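Local coordinates for TipC2 (Streptococcus intermedius B196, PDB 6DHX), which is an immunity protein that probably protects its producer by binding and neutralising an antibacterial toxin exported through the type VII secretion system, at residues E30-Y33 / N37-N40; H48-Y53 / K58-I63; D80-F83 / N88-L91. All blocks are in the same frame, centred on the assembly; numbering follows the deposited sequence.

How the interactions relate
The three contacts follow in series along the chain. Interaction 1 is the turn between helix 21-32 and strand 45-51; interaction 2 is the hairpin of strands 45-51 and 59-65; interaction 3 is the hairpin of strands 74-82 and 89-99. Strands 59-65 and 74-82 are neighbours, so both hairpins lie in one sheet, their centres about 10 Å apart, joined by a backbone hydrogen bond from Phe81 N to Pro61 O and by the Ser62 OG-Asp80 OD1 hydrogen bond. The centre of interaction 1 lies about 12 Å from interaction 2 and 13 Å from interaction 3. From interaction 1, Tyr33 reaches Pro61 and Phe83, and Phe39 reaches Ile63 and Phe81, so the turn packs on both hairpins.

Interaction 1 of 3, residues E30-Y33 / N37-N40; sequences EKTY and NIFN
Thr32, near the end of helix 21-32, meets Ile38 across a tight reversal of the chain, which an Asx turn at Asn37 leads into a short 3-10 segment, 38-40. The firm part of the contact is on the Thr32 side. The hydroxyl OG1 of Thr32 accepts the backbone N-H of Ile38 at 2.9 Å, with an angle of 153° at the hydrogen, and is also hydrogen-bonded to the carbonyl of Glu28 one turn back in the helix. With OG1 set between the backbone N and the carbonyl carbon (chi1 63°), the same oxygen lies 3.6 Å from Ile38 CB, and Ile38 CG2 also touches it. The rest of the Ile38 side chain leads away to Trp170 and Ile173 of helix 151-173, and Phe39 beyond it meets Trp170 and Val47, so Ile38 and Phe39 sit between the helices and the sheet.

The other side is looser and bridged by one water. Tyr33 CB lies 3.6 Å from Asn37 ND2, while the Tyr33 ring turns off toward Phe83 and Pro61. The water spans the two segments here: it donates to Tyr33 O and accepts from Asn37 ND2. The two ends of the Asn37 amide thus do different work, its nitrogen serving the water and its oxygen the turn. OD1 accepts the backbone N-H of Phe39 at 2.9 Å, the donor tilted 23° from the carbonyl plane of the amide.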
loop_
_atom_site.group_PDB
_atom_site.type_symbol
_atom_site.label_atom_id
_atom_site.label_comp_id
_atom_site.label_asym_id
_atom_site.label_seq_id
_atom_site.Cartn_x
_atom_site.Cartn_y
_atom_site.Cartn_z
ATOM N N GLU A 30 11.775 -8.478 -5.169
ATOM C CA GLU A 30 11.820 -9.530 -6.166
ATOM C C GLU A 30 13.147 -10.299 -6.122
ATOM O O GLU A 30 13.183 -11.520 -6.385
ATOM C CB GLU A 30 11.580 -8.916 -7.566
ATOM C CG GLU A 30 11.290 -10.019 -8.607
ATOM C CD GLU A 30 12.566 -10.621 -9.221
ATOM O OE1 GLU A 30 13.631 -9.962 -9.155
ATOM O OE2 GLU A 30 12.515 -11.761 -9.761
ATOM N N LYS A 31 14.234 -9.600 -5.776
ATOM C CA LYS A 31 15.534 -10.232 -5.679
ATOM C C LYS A 31 15.605 -11.226 -4.526
ATOM O O LYS A 31 16.276 -12.252 -4.654
ATOM C CB LYS A 31 16.609 -9.138 -5.512
ATOM C CG LYS A 31 17.983 -9.701 -5.171
ATOM C CD LYS A 31 18.967 -8.516 -4.914
ATOM C CE LYS A 31 20.379 -8.999 -4.677
ATOM N NZ LYS A 31 21.364 -7.865 -4.658
ATOM N N THR A 32 14.911 -10.937 -3.415
ATOM C CA THR A 32 15.095 -11.675 -2.163
ATOM C C THR A 32 13.936 -12.591 -1.774
ATOM O O THR A 32 14.150 -13.479 -0.932
ATOM C CB THR A 32 15.328 -10.713 -0.990
ATOM O OG1 THR A 32 14.196 -9.874 -0.779
ATOM C CG2 THR A 32 16.569 -9.794 -1.285
ATOM N N TYR A 33 12.776 -12.452 -2.387
ATOM C CA TYR A 33 11.616 -13.115 -1.768
ATOM C C TYR A 33 11.653 -14.625 -1.860
ATOM O O TYR A 33 10.990 -15.283 -1.037
ATOM C CB TYR A 33 10.282 -12.597 -2.364
ATOM C CG TYR A 33 9.887 -13.162 -3.719
ATOM C CD1 TYR A 33 10.634 -12.844 -4.869
ATOM C CD2 TYR A 33 8.768 -14.012 -3.862
ATOM C CE1 TYR A 33 10.255 -13.303 -6.130
ATOM C CE2 TYR A 33 8.395 -14.463 -5.123
ATOM C CZ TYR A 33 9.130 -14.096 -6.244
ATOM O OH TYR A 33 8.750 -14.558 -7.496
ATOM N N ASN A 37 13.503 -13.202 2.200
ATOM C CA ASN A 37 12.788 -11.953 1.937
ATOM C C ASN A 37 13.349 -10.821 2.777
ATOM O O ASN A 37 13.455 -10.941 3.990
ATOM C CB ASN A 37 11.303 -12.179 2.268
ATOM C CG ASN A 37 10.387 -11.115 1.646
ATOM O OD1 ASN A 37 10.627 -9.926 1.760
ATOM N ND2 ASN A 37 9.309 -11.573 0.991
ATOM N N ILE A 38 13.642 -9.688 2.112
ATOM C CA ILE A 38 14.127 -8.514 2.828
ATOM C C ILE A 38 13.207 -8.143 4.004
ATOM O O ILE A 38 13.672 -7.707 5.052
ATOM C CB ILE A 38 14.280 -7.334 1.825
ATOM C CG1 ILE A 38 14.758 -6.069 2.550
ATOM C CG2 ILE A 38 12.954 -6.992 1.068
ATOM C CD1 ILE A 38 16.125 -6.176 3.027
ATOM N N PHE A 39 11.896 -8.357 3.875
ATOM C CA PHE A 39 10.979 -7.970 4.940
ATOM C C PHE A 39 11.045 -8.898 6.143
ATOM O O PHE A 39 10.455 -8.580 7.184
ATOM C CB PHE A 39 9.545 -7.894 4.383
ATOM C CG PHE A 39 9.281 -6.624 3.624
ATOM C CD1 PHE A 39 8.927 -5.429 4.288
ATOM C CD2 PHE A 39 9.407 -6.597 2.236
ATOM C CE1 PHE A 39 8.684 -4.244 3.556
ATOM C CE2 PHE A 39 9.160 -5.444 1.497
ATOM C CZ PHE A 39 8.814 -4.229 2.142
ATOM N N ASN A 40 11.754 -10.038 6.039
ATOM C CA ASN A 40 12.069 -10.791 7.249
ATOM C C ASN A 40 12.832 -9.924 8.237
ATOM O O ASN A 40 12.794 -10.215 9.431
ATOM C CB ASN A 40 12.917 -12.050 6.945
ATOM C CG ASN A 40 12.128 -13.100 6.129
ATOM O OD1 ASN A 40 10.917 -13.100 6.149
ATOM N ND2 ASN A 40 12.830 -13.967 5.419
HETATM O O HOH W 1 9.070 -14.513 0.779
#

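Interaction 2 of 3, residues H48-Y53 / K58-I63; sequences HSYQEY and KFYPSI
Lys58 meets Glu52 beside the turn of the antiparallel hairpin of strands 45-51 and 59-65: Glu52 N donates to Lys58 O, and Lys58 CB rests 3.9 Å from Glu52 CG. Phe59 turns a ring edge to the Tyr50 backbone, with CD2 3.4 Å from Tyr50 C. Phe59 O shares a bridging water with Glu52 OE2, both accepting from it. Tyr60 pairs with Tyr50 through two backbone hydrogen bonds. Its CG lies between the backbone N and the carbonyl carbon (chi1 65°), and one face of the ring receives Tyr50 CB, 3.9 Å from the ring centroid. The Tyr50 ring turns its edge toward that face in an offset edge-to-face pair, planes at 62°. Pro61 and Ser49 form a non-hydrogen-bonded pair; Pro61 CA lies 3.3 Å from His48 O. Ser62 exchanges two backbone hydrogen bonds with His48, and its CB sits 3.5 Å from Tyr50 CE2, while OG is hydrogen-bonded to Asp80 on the next strand. The regular polar pairing is thus between main chains, whereas on the face carrying Tyr50, Tyr60 and Ser62 the side chains meet mainly through carbon-to-ring contacts.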
loop_
_atom_site.group_PDB
_atom_site.type_symbol
_atom_site.label_atom_id
_atom_site.label_comp_id
_atom_site.label_asym_id
_atom_site.label_seq_id
_atom_site.Cartn_x
_atom_site.Cartn_y
_atom_site.Cartn_z
ATOM N N HIS A 48 3.929 -13.093 4.166
ATOM C CA HIS A 48 3.030 -14.163 3.743
ATOM C C HIS A 48 3.372 -14.557 2.312
ATOM O O HIS A 48 3.958 -13.790 1.551
ATOM C CB HIS A 48 1.571 -13.717 3.819
ATOM C CG HIS A 48 1.084 -13.528 5.213
ATOM N ND1 HIS A 48 0.448 -14.522 5.910
ATOM C CD2 HIS A 48 1.180 -12.473 6.060
ATOM C CE1 HIS A 48 0.152 -14.094 7.125
ATOM N NE2 HIS A 48 0.581 -12.848 7.242
ATOM N N SER A 49 2.972 -15.755 1.933
ATOM C CA SER A 49 3.137 -16.242 0.569
ATOM C C SER A 49 1.783 -16.746 0.105
ATOM O O SER A 49 1.260 -17.702 0.684
ATOM C CB SER A 49 4.147 -17.404 0.528
ATOM O OG SER A 49 5.461 -16.968 0.905
ATOM N N TYR A 50 1.243 -16.161 -0.962
ATOM C CA TYR A 50 -0.062 -16.562 -1.485
ATOM C C TYR A 50 0.041 -17.064 -2.923
ATOM O O TYR A 50 0.849 -16.568 -3.720
ATOM C CB TYR A 50 -1.016 -15.367 -1.420
ATOM C CG TYR A 50 -1.264 -14.868 -0.019
ATOM C CD1 TYR A 50 -1.683 -15.753 0.974
ATOM C CD2 TYR A 50 -1.144 -13.517 0.302
ATOM C CE1 TYR A 50 -1.954 -15.334 2.250
ATOM C CE2 TYR A 50 -1.404 -13.082 1.612
ATOM C CZ TYR A 50 -1.835 -13.999 2.560
ATOM O OH TYR A 50 -2.101 -13.613 3.844
ATOM N N GLN A 51 -0.806 -18.040 -3.272
ATOM C CA GLN A 51 -0.731 -18.654 -4.585
ATOM C C GLN A 51 -0.930 -17.628 -5.705
ATOM O O GLN A 51 -1.871 -16.827 -5.667
ATOM C CB GLN A 51 -1.799 -19.742 -4.694
ATOM C CG GLN A 51 -1.833 -20.379 -6.049
ATOM C CD GLN A 51 -0.688 -21.369 -6.245
ATOM O OE1 GLN A 51 0.206 -21.144 -7.068
ATOM N NE2 GLN A 51 -0.720 -22.471 -5.505
ATOM N N GLU A 52 -0.061 -17.666 -6.723
ATOM C CA GLU A 52 -0.240 -16.793 -7.884
ATOM C C GLU A 52 -1.403 -17.283 -8.723
ATOM O O GLU A 52 -1.487 -18.469 -9.062
ATOM C CB GLU A 52 1.010 -16.747 -8.770
ATOM C CG GLU A 52 2.235 -16.103 -8.089
ATOM C CD GLU A 52 2.350 -14.602 -8.411
ATOM O OE1 GLU A 52 1.397 -14.006 -8.974
ATOM O OE2 GLU A 52 3.436 -14.062 -8.084
ATOM N N TYR A 53 -2.269 -16.358 -9.115
ATOM C CA TYR A 53 -3.376 -16.734 -9.998
ATOM C C TYR A 53 -2.901 -17.276 -11.352
ATOM O O TYR A 53 -3.545 -18.166 -11.923
ATOM C CB TYR A 53 -4.297 -15.538 -10.202
ATOM C CG TYR A 53 -5.369 -15.797 -11.225
ATOM C CD1 TYR A 53 -6.481 -16.583 -10.919
ATOM C CD2 TYR A 53 -5.271 -15.262 -12.506
ATOM C CE1 TYR A 53 -7.470 -16.827 -11.869
ATOM C CE2 TYR A 53 -6.249 -15.501 -13.457
ATOM C CZ TYR A 53 -7.344 -16.282 -13.135
ATOM O OH TYR A 53 -8.311 -16.511 -14.090
ATOM N N LYS A 58 3.678 -21.112 -8.339
ATOM C CA LYS A 58 4.372 -19.980 -7.736
ATOM C C LYS A 58 3.501 -19.256 -6.711
ATOM O O LYS A 58 2.269 -19.209 -6.822
ATOM C CB LYS A 58 4.812 -18.964 -8.816
ATOM C CG LYS A 58 5.812 -19.552 -9.810
ATOM C CD LYS A 58 6.222 -18.518 -10.851
ATOM C CE LYS A 58 7.152 -19.108 -11.900
ATOM N NZ LYS A 58 7.499 -18.060 -12.900
ATOM N N PHE A 59 4.169 -18.615 -5.766
ATOM C CA PHE A 59 3.548 -17.812 -4.723
ATOM C C PHE A 59 4.090 -16.407 -4.756
ATOM O O PHE A 59 5.275 -16.208 -5.059
ATOM C CB PHE A 59 3.839 -18.374 -3.324
ATOM C CG PHE A 59 3.241 -19.715 -3.095
ATOM C CD1 PHE A 59 3.930 -20.872 -3.436
ATOM C CD2 PHE A 59 1.956 -19.834 -2.562
ATOM C CE1 PHE A 59 3.354 -22.149 -3.241
ATOM C CE2 PHE A 59 1.373 -21.101 -2.363
ATOM C CZ PHE A 59 2.076 -22.265 -2.707
ATOM N N TYR A 60 3.171 -15.398 -4.486
ATOM C CA TYR A 60 3.680 -14.018 -4.393
ATOM C C TYR A 60 3.779 -13.593 -2.951
ATOM O O TYR A 60 3.076 -14.136 -2.104
ATOM C CB TYR A 60 2.755 -13.041 -5.134
ATOM C CG TYR A 60 1.360 -12.913 -4.547
ATOM C CD1 TYR A 60 1.071 -11.953 -3.572
ATOM C CD2 TYR A 60 0.303 -13.691 -5.039
ATOM C CE1 TYR A 60 -0.211 -11.795 -3.087
ATOM C CE2 TYR A 60 -0.999 -13.533 -4.536
ATOM C CZ TYR A 60 -1.228 -12.577 -3.566
ATOM O OH TYR A 60 -2.485 -12.356 -3.043
ATOM N N PRO A 61 4.712 -12.690 -2.641
ATOM C CA PRO A 61 4.866 -12.214 -1.261
ATOM C C PRO A 61 3.872 -11.091 -0.965
ATOM O O PRO A 61 3.537 -10.258 -1.821
ATOM C CB PRO A 61 6.312 -11.681 -1.229
ATOM C CG PRO A 61 6.541 -11.175 -2.619
ATOM C CD PRO A 61 5.649 -12.004 -3.567
ATOM N N SER A 62 3.384 -11.118 0.266
ATOM C CA SER A 62 2.461 -10.121 0.791
ATOM C C SER A 62 2.893 -9.821 2.212
ATOM O O SER A 62 3.213 -10.751 2.963
ATOM C CB SER A 62 1.023 -10.680 0.727
ATOM O OG SER A 62 0.072 -9.797 1.277
ATOM N N ILE A 63 2.945 -8.532 2.559
ATOM C CA ILE A 63 3.443 -8.059 3.845
ATOM C C ILE A 63 2.241 -7.553 4.628
ATOM O O ILE A 63 1.424 -6.794 4.083
ATOM C CB ILE A 63 4.470 -6.923 3.657
ATOM C CG1 ILE A 63 5.571 -7.311 2.630
ATOM C CG2 ILE A 63 5.023 -6.462 5.004
ATOM C CD1 ILE A 63 6.333 -8.654 2.958
HETATM O O HOH W 2 5.826 -15.280 -7.518
#

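Interaction 3 of 3, residues D80-F83 / N88-L91; sequences DFSF and NNIL. With SO4 (sulfate ion), chain D.
Phe81 and Ile90 run alongside each other, Ile90 against one face of the phenyl ring. Ile90 CG2 sits over the outer part of that face, 4.0 Å from its plane, and Ile90 CG1 comes within 3.9 Å of Phe81 CE2. The ring is also touched by Ile25 and Thr29 of helix 21-32. Asp80, Ser82, Asn89 and Leu91 turn to the other face of this antiparallel hairpin of strands 74-82 and 89-99; Asp80 with Leu91 and Ser82 with Asn89 are hydrogen-bonded pairs, each with two backbone bonds, that flank the non-hydrogen-bonded pair Phe81-Ile90. On this face Asn89 folds back over its backbone (chi1 68°), which puts ND2 3.6 Å from Ser82 CB and lets it bond to the carbonyl of Asn87. A water links the two side chains, donating to Asn89 OD1 and lying 2.7 Å from Ser82 OG; its contact with Asp80 O is weak. Asn88, just before the strand, has its CB 3.2 Å from Ser82 O, while its amide is engaged elsewhere: ND2 donates to a sulfate, probably from the crystallisation liquor, at O1 over 2.7 Å, and also to Tyr26 OH, and OD1 is hydrogen-bonded to Gln113 NE2. Arg112 NH2 also hydrogen-bonds the sulfate.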
loop_
_atom_site.group_PDB
_atom_site.type_symbol
_atom_site.label_atom_id
_atom_site.label_comp_id
_atom_site.label_asym_id
_atom_site.label_seq_id
_atom_site.Cartn_x
_atom_site.Cartn_y
_atom_site.Cartn_z
ATOM N N ASP A 80 1.241 -5.642 -1.123
ATOM C CA ASP A 80 1.156 -6.792 -2.021
ATOM C C ASP A 80 2.087 -6.578 -3.203
ATOM O O ASP A 80 2.179 -5.472 -3.717
ATOM C CB ASP A 80 -0.273 -6.993 -2.561
ATOM C CG ASP A 80 -1.205 -7.572 -1.533
ATOM O OD1 ASP A 80 -0.735 -8.324 -0.686
ATOM O OD2 ASP A 80 -2.411 -7.219 -1.505
ATOM N N PHE A 81 2.739 -7.643 -3.667
ATOM C CA PHE A 81 3.630 -7.575 -4.825
ATOM C C PHE A 81 3.072 -8.395 -5.978
ATOM O O PHE A 81 2.686 -9.552 -5.763
ATOM C CB PHE A 81 5.003 -8.141 -4.430
ATOM C CG PHE A 81 5.730 -7.262 -3.478
ATOM C CD1 PHE A 81 5.456 -7.315 -2.115
ATOM C CD2 PHE A 81 6.661 -6.329 -3.946
ATOM C CE1 PHE A 81 6.114 -6.464 -1.183
ATOM C CE2 PHE A 81 7.317 -5.470 -3.044
ATOM C CZ PHE A 81 7.020 -5.524 -1.647
ATOM N N SER A 82 2.994 -7.799 -7.177
ATOM C CA SER A 82 2.528 -8.521 -8.364
ATOM C C SER A 82 3.692 -8.505 -9.332
ATOM O O SER A 82 3.971 -7.476 -9.957
ATOM C CB SER A 82 1.285 -7.893 -9.000
ATOM O OG SER A 82 0.207 -7.919 -8.078
ATOM N N PHE A 83 4.393 -9.623 -9.420
ATOM C CA PHE A 83 5.570 -9.676 -10.284
ATOM C C PHE A 83 5.284 -10.236 -11.665
ATOM O O PHE A 83 6.064 -9.993 -12.604
ATOM C CB PHE A 83 6.650 -10.571 -9.664
ATOM C CG PHE A 83 7.175 -10.116 -8.347
ATOM C CD1 PHE A 83 7.582 -8.800 -8.148
ATOM C CD2 PHE A 83 7.328 -11.051 -7.297
ATOM C CE1 PHE A 83 8.111 -8.395 -6.928
ATOM C CE2 PHE A 83 7.839 -10.647 -6.082
ATOM C CZ PHE A 83 8.247 -9.328 -5.886
ATOM N N ASN A 88 2.505 -5.069 -13.803
ATOM C CA ASN A 88 3.124 -5.506 -12.569
ATOM C C ASN A 88 3.382 -4.299 -11.664
ATOM O O ASN A 88 3.487 -3.173 -12.132
ATOM C CB ASN A 88 4.406 -6.274 -12.874
ATOM C CG ASN A 88 5.436 -5.438 -13.661
ATOM O OD1 ASN A 88 5.101 -4.723 -14.613
ATOM N ND2 ASN A 88 6.712 -5.567 -13.273
ATOM N N ASN A 89 3.398 -4.529 -10.349
ATOM C CA ASN A 89 3.200 -3.388 -9.451
ATOM C C ASN A 89 3.505 -3.798 -8.012
ATOM O O ASN A 89 3.593 -4.982 -7.688
ATOM C CB ASN A 89 1.745 -2.835 -9.550
ATOM C CG ASN A 89 0.681 -3.812 -9.004
ATOM O OD1 ASN A 89 0.434 -3.846 -7.796
ATOM N ND2 ASN A 89 0.043 -4.608 -9.911
ATOM N N ILE A 90 3.662 -2.786 -7.154
ATOM C CA ILE A 90 3.538 -2.942 -5.703
ATOM C C ILE A 90 2.299 -2.179 -5.299
ATOM O O ILE A 90 2.030 -1.091 -5.828
ATOM C CB ILE A 90 4.718 -2.345 -4.927
ATOM C CG1 ILE A 90 6.037 -2.722 -5.491
ATOM C CG2 ILE A 90 4.584 -2.564 -3.451
ATOM C CD1 ILE A 90 6.753 -1.407 -5.719
ATOM N N LEU A 91 1.548 -2.734 -4.360
ATOM C CA LEU A 91 0.349 -2.064 -3.844
ATOM C C LEU A 91 0.538 -1.922 -2.343
ATOM O O LEU A 91 0.689 -2.935 -1.647
ATOM C CB LEU A 91 -0.899 -2.886 -4.140
ATOM C CG LEU A 91 -2.105 -2.407 -3.314
ATOM C CD1 LEU A 91 -2.604 -1.025 -3.872
ATOM C CD2 LEU A 91 -3.185 -3.441 -3.403
HETATM S S SO4 D . 10.043 -5.051 -14.733
HETATM O O1 SO4 D . 9.026 -4.303 -14.016
HETATM O O2 SO4 D . 10.691 -4.226 -15.722
HETATM O O3 SO4 D . 9.400 -6.209 -15.332
HETATM O O4 SO4 D . 11.063 -5.410 -13.816
HETATM O O HOH W 3 0.055 -5.932 -6.200
#